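Local coordinates for protein putative oxidoreductase yhhX (Escherichia coli K-12, PDB 3F4L) that probably acts as a nucleotide-dependent oxidoreductase of the Gfo/Idh/MocA family, perhaps with scyllo-inositol dehydrogenase activity, at residues I8-S13 and H38-E43; A134-E139 and E289-E294. All coordinates share one frame; numbering follows the deposited sequence.

Interaction 1: residues I8-S13 and H38-E43; sequences IGFGKS and HAKPEE
At the glycine-rich turn that follows the first strand of the Rossmann fold, Phe10 packs against Lys40, Glu42 and Glu43 in the loop after strand 29-35. Phe10 CG lies anti to the backbone N (chi1 -170°), which carries the ring into this loop. There Phe10 CE2 meets the CG methylenes of two successive glutamates, 3.4 Å from Glu42 CG and 3.5 Å from Glu43 CG. Lys40 CB lies at the ring edge, 4.0 Å from Phe10 CD2. Tyr48 meets the ring edge-to-face, and Phe53 touches it too. In Rossmann dehydrogenases the glycine-rich turn usually lies beside the dinucleotide pyrophosphate and the residues after the second strand beside the adenosine ribose, so the contact probably borders the cofactor site. The lysine chain runs past the Phe10 carbonyl, with Lys40 CE 3.3 Å from Phe10 O, a buried oxygen that has no hydrogen-bond partner in the model. A water accepts a bond from Phe10 N at 3.0 Å; its approach to Lys40 NZ, at 2.5 Å, is doubtfully short. With an alanine in place of Lys40, the Phe10 carbonyl would probably lose its aliphatic cover on this side. The Glu43 carboxylate is engaged by Arg36, in a salt bridge between Glu43 OE2 and Arg36 NH1.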
ATOM      1  N   ILE A   8     -14.727  30.260 -19.924  1.00 13.53           N
ATOM      2  CA  ILE A   8     -13.562  31.124 -19.975  1.00 15.73           C
ATOM      3  C   ILE A   8     -12.456  30.132 -20.300  1.00 15.92           C
ATOM      4  O   ILE A   8     -12.029  29.355 -19.436  1.00 13.59           O
ATOM      5  CB  ILE A   8     -13.236  31.772 -18.620  1.00 14.84           C
ATOM      6  CG1 ILE A   8     -14.448  32.541 -18.087  1.00 17.16           C
ATOM      7  CG2 ILE A   8     -12.041  32.698 -18.779  1.00 16.06           C
ATOM      8  CD1 ILE A   8     -14.952  33.594 -19.006  1.00 24.05           C
ATOM      9  N   GLY A   9     -12.013  30.145 -21.549  1.00 15.46           N
ATOM     10  CA  GLY A   9     -10.974  29.236 -21.978  1.00 17.06           C
ATOM     11  C   GLY A   9     -11.538  28.241 -22.972  1.00 17.49           C
ATOM     12  O   GLY A   9     -12.636  27.708 -22.788  1.00 18.06           O
ATOM     13  N   PHE A  10     -10.798  27.989 -24.042  1.00 18.08           N
ATOM     14  CA  PHE A  10     -11.260  27.042 -25.043  1.00 20.75           C
ATOM     15  C   PHE A  10     -10.132  26.097 -25.434  1.00 20.95           C
ATOM     16  O   PHE A  10      -9.778  25.990 -26.601  1.00 25.14           O
ATOM     17  CB  PHE A  10     -11.780  27.787 -26.278  1.00 17.32           C
ATOM     18  CG  PHE A  10     -12.493  26.901 -27.262  1.00 17.58           C
ATOM     19  CD1 PHE A  10     -13.503  26.049 -26.839  1.00 13.43           C
ATOM     20  CD2 PHE A  10     -12.178  26.943 -28.617  1.00 17.20           C
ATOM     21  CE1 PHE A  10     -14.197  25.250 -27.748  1.00 16.27           C
ATOM     22  CE2 PHE A  10     -12.866  26.150 -29.535  1.00 13.60           C
ATOM     23  CZ  PHE A  10     -13.879  25.302 -29.093  1.00 13.98           C
ATOM     24  N   GLY A  11      -9.558  25.429 -24.443  1.00 22.09           N
ATOM     25  CA  GLY A  11      -8.477  24.499 -24.710  1.00 24.07           C
ATOM     26  C   GLY A  11      -8.996  23.074 -24.778  1.00 24.50           C
ATOM     27  O   GLY A  11     -10.191  22.842 -25.006  1.00 22.60           O
ATOM     28  N   LYS A  12      -8.099  22.117 -24.573  1.00 24.37           N
ATOM     29  CA  LYS A  12      -8.472  20.715 -24.614  1.00 26.16           C
ATOM     30  C   LYS A  12      -9.464  20.321 -23.533  1.00 24.55           C
ATOM     31  O   LYS A  12     -10.402  19.573 -23.795  1.00 22.80           O
ATOM     32  CB  LYS A  12      -7.227  19.837 -24.518  1.00 29.26           C
ATOM     33  CG  LYS A  12      -6.507  19.679 -25.844  1.00 35.10           C
ATOM     34  CD  LYS A  12      -7.383  18.900 -26.820  1.00 37.68           C
ATOM     35  CE  LYS A  12      -6.659  18.597 -28.121  1.00 40.76           C
ATOM     36  NZ  LYS A  12      -7.493  17.752 -29.024  1.00 40.76           N
ATOM     37  N   SER A  13      -9.264  20.818 -22.321  1.00 22.96           N
ATOM     38  CA  SER A  13     -10.177  20.468 -21.245  1.00 26.13           C
ATOM     39  C   SER A  13     -11.610  20.854 -21.613  1.00 22.80           C
ATOM     40  O   SER A  13     -12.535  20.082 -21.414  1.00 21.48           O
ATOM     41  CB  SER A  13      -9.776  21.170 -19.948  1.00 26.87           C
ATOM     42  OG  SER A  13      -9.897  22.570 -20.090  1.00 35.74           O
ATOM     43  N   HIS A  38      -7.145  34.114 -27.727  1.00 25.30           N
ATOM     44  CA  HIS A  38      -6.874  34.057 -29.162  1.00 26.27           C
ATOM     45  C   HIS A  38      -7.791  33.043 -29.832  1.00 25.04           C
ATOM     46  O   HIS A  38      -8.112  32.013 -29.253  1.00 22.72           O
ATOM     47  CB  HIS A  38      -5.422  33.666 -29.420  1.00 28.16           C
ATOM     48  CG  HIS A  38      -4.433  34.569 -28.760  1.00 29.82           C
ATOM     49  ND1 HIS A  38      -3.472  34.104 -27.887  1.00 33.14           N
ATOM     50  CD2 HIS A  38      -4.261  35.909 -28.831  1.00 32.09           C
ATOM     51  CE1 HIS A  38      -2.751  35.121 -27.449  1.00 32.82           C
ATOM     52  NE2 HIS A  38      -3.210  36.229 -28.006  1.00 32.57           N
ATOM     53  N   ALA A  39      -8.204  33.344 -31.058  1.00 24.64           N
ATOM     54  CA  ALA A  39      -9.084  32.456 -31.797  1.00 24.78           C
ATOM     55  C   ALA A  39      -8.423  31.094 -31.980  1.00 23.55           C
ATOM     56  O   ALA A  39      -7.199  30.995 -32.104  1.00 23.81           O
ATOM     57  CB  ALA A  39      -9.420  33.069 -33.152  1.00 24.34           C
ATOM     58  N   LYS A  40      -9.240  30.047 -31.979  1.00 23.22           N
ATOM     59  CA  LYS A  40      -8.750  28.683 -32.152  1.00 26.00           C
ATOM     60  C   LYS A  40      -9.424  28.007 -33.345  1.00 23.85           C
ATOM     61  O   LYS A  40     -10.585  28.279 -33.645  1.00 24.41           O
ATOM     62  CB  LYS A  40      -8.982  27.880 -30.868  1.00 30.85           C
ATOM     63  CG  LYS A  40      -8.261  28.489 -29.680  1.00 38.79           C
ATOM     64  CD  LYS A  40      -8.209  27.567 -28.490  1.00 44.30           C
ATOM     65  CE  LYS A  40      -7.457  28.237 -27.351  1.00 49.14           C
ATOM     66  NZ  LYS A  40      -8.082  29.556 -27.002  1.00 50.45           N
ATOM     67  N   PRO A  41      -8.694  27.114 -34.038  1.00 22.88           N
ATOM     68  CA  PRO A  41      -9.176  26.378 -35.214  1.00 21.49           C
ATOM     69  C   PRO A  41     -10.425  25.551 -34.926  1.00 20.34           C
ATOM     70  O   PRO A  41     -11.335  25.467 -35.752  1.00 18.50           O
ATOM     71  CB  PRO A  41      -7.996  25.477 -35.578  1.00 22.21           C
ATOM     72  CG  PRO A  41      -6.810  26.151 -34.956  1.00 21.88           C
ATOM     73  CD  PRO A  41      -7.342  26.669 -33.662  1.00 21.40           C
ATOM     74  N   GLU A  42     -10.455  24.933 -33.751  1.00 21.99           N
ATOM     75  CA  GLU A  42     -11.581  24.098 -33.359  1.00 24.45           C
ATOM     76  C   GLU A  42     -12.930  24.828 -33.351  1.00 23.90           C
ATOM     77  O   GLU A  42     -13.980  24.189 -33.430  1.00 22.60           O
ATOM     78  CB  GLU A  42     -11.290  23.453 -31.994  1.00 30.02           C
ATOM     79  CG  GLU A  42     -10.477  24.331 -31.045  1.00 38.17           C
ATOM     80  CD  GLU A  42      -9.188  23.663 -30.559  1.00 42.66           C
ATOM     81  OE1 GLU A  42      -8.922  23.727 -29.331  1.00 45.44           O
ATOM     82  OE2 GLU A  42      -8.444  23.091 -31.398  1.00 44.28           O
ATOM     83  N   GLU A  43     -12.908  26.158 -33.279  1.00 23.22           N
ATOM     84  CA  GLU A  43     -14.151  26.931 -33.275  1.00 24.54           C
ATOM     85  C   GLU A  43     -14.976  26.712 -34.544  1.00 24.83           C
ATOM     86  O   GLU A  43     -16.171  26.985 -34.552  1.00 26.20           O
ATOM     87  CB  GLU A  43     -13.855  28.429 -33.112  1.00 23.59           C
ATOM     88  CG  GLU A  43     -13.133  28.759 -31.813  1.00 23.66           C
ATOM     89  CD  GLU A  43     -12.698  30.214 -31.699  1.00 21.49           C
ATOM     90  OE1 GLU A  43     -11.774  30.482 -30.905  1.00 21.97           O
ATOM     91  OE2 GLU A  43     -13.276  31.091 -32.380  1.00 22.33           O
TER
HETATM   92  O   HOH W   1      -8.267  29.455 -24.504  1.00 27.94           O

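Interaction 2: residues A134-E139 and E289-E294; sequences AKKAIE and EEMKPE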
ATOM      1  N   ALA A 134     -17.188   1.171  -6.184  1.00 14.50           N
ATOM      2  CA  ALA A 134     -16.601   1.010  -4.861  1.00 15.08           C
ATOM      3  C   ALA A 134     -17.507   1.679  -3.814  1.00 16.96           C
ATOM      4  O   ALA A 134     -17.712   1.144  -2.721  1.00 15.68           O
ATOM      5  CB  ALA A 134     -15.214   1.624  -4.829  1.00 16.13           C
ATOM      6  N   LYS A 135     -18.052   2.843  -4.165  1.00 15.84           N
ATOM      7  CA  LYS A 135     -18.945   3.583  -3.274  1.00 15.85           C
ATOM      8  C   LYS A 135     -20.180   2.721  -2.990  1.00 16.84           C
ATOM      9  O   LYS A 135     -20.615   2.601  -1.844  1.00 16.19           O
ATOM     10  CB  LYS A 135     -19.357   4.916  -3.933  1.00 14.62           C
ATOM     11  CG  LYS A 135     -20.233   5.837  -3.074  1.00 17.98           C
ATOM     12  CD  LYS A 135     -20.398   7.225  -3.717  1.00 20.77           C
ATOM     13  CE  LYS A 135     -21.413   8.110  -2.974  1.00 20.60           C
ATOM     14  NZ  LYS A 135     -22.771   7.484  -2.973  1.00 22.43           N
ATOM     15  N   LYS A 136     -20.736   2.111  -4.030  1.00 16.24           N
ATOM     16  CA  LYS A 136     -21.910   1.272  -3.853  1.00 19.72           C
ATOM     17  C   LYS A 136     -21.565   0.121  -2.913  1.00 19.96           C
ATOM     18  O   LYS A 136     -22.323  -0.181  -1.987  1.00 18.77           O
ATOM     19  CB  LYS A 136     -22.393   0.737  -5.207  1.00 21.76           C
ATOM     20  CG  LYS A 136     -23.639  -0.148  -5.124  1.00 23.02           C
ATOM     21  CD  LYS A 136     -24.046  -0.638  -6.505  1.00 25.73           C
ATOM     22  CE  LYS A 136     -25.088  -1.755  -6.430  1.00 29.07           C
ATOM     23  NZ  LYS A 136     -24.514  -3.016  -5.845  1.00 31.42           N
ATOM     24  N   ALA A 137     -20.416  -0.511  -3.146  1.00 18.99           N
ATOM     25  CA  ALA A 137     -19.979  -1.614  -2.297  1.00 19.85           C
ATOM     26  C   ALA A 137     -19.854  -1.132  -0.851  1.00 18.54           C
ATOM     27  O   ALA A 137     -20.372  -1.766   0.069  1.00 18.38           O
ATOM     28  CB  ALA A 137     -18.636  -2.168  -2.783  1.00 19.80           C
ATOM     29  N   ILE A 138     -19.169  -0.011  -0.647  1.00 18.33           N
ATOM     30  CA  ILE A 138     -19.015   0.521   0.703  1.00 19.15           C
ATOM     31  C   ILE A 138     -20.380   0.794   1.346  1.00 19.96           C
ATOM     32  O   ILE A 138     -20.632   0.387   2.486  1.00 17.98           O
ATOM     33  CB  ILE A 138     -18.167   1.818   0.700  1.00 19.88           C
ATOM     34  CG1 ILE A 138     -16.712   1.474   0.384  1.00 16.78           C
ATOM     35  CG2 ILE A 138     -18.254   2.518   2.052  1.00 20.24           C
ATOM     36  CD1 ILE A 138     -15.824   2.686   0.155  1.00 22.17           C
ATOM     37  N   GLU A 139     -21.268   1.448   0.602  1.00 21.25           N
ATOM     38  CA  GLU A 139     -22.585   1.785   1.120  1.00 22.32           C
ATOM     39  C   GLU A 139     -23.553   0.605   1.221  1.00 21.45           C
ATOM     40  O   GLU A 139     -24.634   0.758   1.779  1.00 23.52           O
ATOM     41  CB  GLU A 139     -23.220   2.904   0.277  1.00 23.00           C
ATOM     42  CG  GLU A 139     -22.365   4.170   0.169  1.00 27.69           C
ATOM     43  CD  GLU A 139     -23.070   5.312  -0.556  1.00 27.67           C
ATOM     44  OE1 GLU A 139     -23.950   5.040  -1.401  1.00 30.34           O
ATOM     45  OE2 GLU A 139     -22.734   6.485  -0.294  1.00 31.68           O
ATOM     46  N   GLU A 289     -19.786 -12.179  -5.095  1.00 28.03           N
ATOM     47  CA  GLU A 289     -20.613 -11.357  -5.971  1.00 29.01           C
ATOM     48  C   GLU A 289     -19.759 -10.642  -7.009  1.00 29.00           C
ATOM     49  O   GLU A 289     -18.681 -10.141  -6.693  1.00 28.24           O
ATOM     50  CB  GLU A 289     -21.334 -10.272  -5.165  1.00 29.56           C
ATOM     51  CG  GLU A 289     -22.822 -10.414  -5.024  1.00 30.32           C
ATOM     52  CD  GLU A 289     -23.482  -9.090  -4.658  1.00 33.04           C
ATOM     53  OE1 GLU A 289     -23.896  -8.354  -5.582  1.00 32.04           O
ATOM     54  OE2 GLU A 289     -23.572  -8.774  -3.450  1.00 32.01           O
ATOM     55  N   GLU A 290     -20.235 -10.599  -8.247  1.00 28.52           N
ATOM     56  CA  GLU A 290     -19.530  -9.871  -9.292  1.00 29.68           C
ATOM     57  C   GLU A 290     -20.479  -8.746  -9.641  1.00 29.88           C
ATOM     58  O   GLU A 290     -21.604  -8.992 -10.070  1.00 28.96           O
ATOM     59  CB  GLU A 290     -19.248 -10.744 -10.520  1.00 31.93           C
ATOM     60  CG  GLU A 290     -18.048 -11.673 -10.352  1.00 34.96           C
ATOM     61  CD  GLU A 290     -17.429 -12.091 -11.678  1.00 38.11           C
ATOM     62  OE1 GLU A 290     -18.183 -12.531 -12.573  1.00 40.14           O
ATOM     63  OE2 GLU A 290     -16.186 -11.986 -11.820  1.00 39.64           O
HETATM   64  N   MSE A 291     -20.028  -7.517  -9.415  1.00 30.37           N
HETATM   65  CA  MSE A 291     -20.830  -6.322  -9.666  1.00 30.24           C
HETATM   66  C   MSE A 291     -20.520  -5.697 -11.019  1.00 30.37           C
HETATM   67  O   MSE A 291     -19.354  -5.497 -11.372  1.00 28.19           O
HETATM   68  CB  MSE A 291     -20.553  -5.262  -8.594  1.00 30.06           C
HETATM   69  CG  MSE A 291     -20.924  -5.641  -7.180  1.00 30.90           C
HETATM   70 SE   MSE A 291     -19.988  -4.511  -5.899  0.77 36.88          SE
HETATM   71  CE  MSE A 291     -20.993  -2.868  -6.121  1.00 27.67           C
ATOM     72  N   LYS A 292     -21.565  -5.381 -11.771  1.00 28.93           N
ATOM     73  CA  LYS A 292     -21.373  -4.737 -13.061  1.00 30.36           C
ATOM     74  C   LYS A 292     -21.075  -3.273 -12.733  1.00 29.09           C
ATOM     75  O   LYS A 292     -21.757  -2.669 -11.908  1.00 29.84           O
ATOM     76  CB  LYS A 292     -22.642  -4.863 -13.909  1.00 31.96           C
ATOM     77  CG  LYS A 292     -22.475  -4.400 -15.345  1.00 36.44           C
ATOM     78  CD  LYS A 292     -23.518  -5.038 -16.261  1.00 37.50           C
ATOM     79  CE  LYS A 292     -24.938  -4.715 -15.812  1.00 40.41           C
ATOM     80  NZ  LYS A 292     -25.206  -3.252 -15.857  1.00 40.80           N
ATOM     81  N   PRO A 293     -20.044  -2.690 -13.360  1.00 28.17           N
ATOM     82  CA  PRO A 293     -19.680  -1.294 -13.107  1.00 26.92           C
ATOM     83  C   PRO A 293     -20.868  -0.350 -13.193  1.00 27.68           C
ATOM     84  O   PRO A 293     -21.648  -0.417 -14.137  1.00 26.65           O
ATOM     85  CB  PRO A 293     -18.662  -0.998 -14.198  1.00 25.89           C
ATOM     86  CG  PRO A 293     -18.037  -2.318 -14.447  1.00 26.74           C
ATOM     87  CD  PRO A 293     -19.218  -3.248 -14.447  1.00 27.70           C
ATOM     88  N   GLU A 294     -21.007   0.517 -12.198  1.00 28.36           N
ATOM     89  CA  GLU A 294     -22.077   1.502 -12.210  1.00 31.06           C
ATOM     90  C   GLU A 294     -21.703   2.408 -13.374  1.00 31.84           C
ATOM     91  O   GLU A 294     -20.520   2.587 -13.651  1.00 33.10           O
ATOM     92  CB  GLU A 294     -22.090   2.292 -10.900  1.00 32.50           C
ATOM     93  CG  GLU A 294     -22.462   1.464  -9.683  1.00 35.22           C
ATOM     94  CD  GLU A 294     -23.893   0.951  -9.740  1.00 38.42           C
ATOM     95  OE1 GLU A 294     -24.831   1.780  -9.777  1.00 38.41           O
ATOM     96  OE2 GLU A 294     -24.080  -0.283  -9.749  1.00 38.16           O
TER
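Helix-on-sheet packing joins Lys136 and Ala137 of helix 129-140 to Met291, a selenomethionine at the end of strand 286-291, and to Glu294 just beyond it. The strand is an edge strand, within this chain, of the large mixed sheet of the C-terminal domain. Met291 reaches toward the helix, its SE 4.1 Å from Ala137 CB and its CE methyl 3.8 Å from Ala137 N. Phe245 of strand 243-247 touches both Met291 and Ala137, extending this apolar patch across the sheet. Lys136 leaves the helix with CG anti to the backbone N (chi1 -179°) and stays extended until a bend at chi4 (-68°), which brings NZ to 3.5 Å from Met291 CE. Its alkyl chain thus passes obliquely over the selenomethionine methyl. Glu294 crosses the same lysine at about a right angle, OE2 lying 3.3 Å from Lys136 CD. The backbone on this side is tied down as well, because Glu294 N bonds Thr133 OG1 of the helix. Lys136 and Glu294 do not pair through their charged ends, Lys136 NZ being 4.8 Å from Glu294 OE2; the contact is therefore probably held mainly by van der Waals packing of the lysine chain, the selenomethionine and Ala137, with charge attraction a secondary, longer-range effect.

Both segments of interaction 1 precede all of interaction 2 in sequence, and the centre of the chain lies between the two contacts. Their centres are 38 Å apart and their nearest atoms about 21 Å, so they do not touch. Interaction 1 belongs to the NAD-binding Rossmann region, just beyond the ends of strands 3-8 and 29-35, neighbours in its parallel sheet. Interaction 2 belongs to the C-terminal alpha/beta region, where helix 129-140 meets an outer strand of the mixed sheet. The first thus probably lies beside the nucleotide site, as in related Rossmann enzymes, while the second is structural packing within the other region, and neither bridges the two.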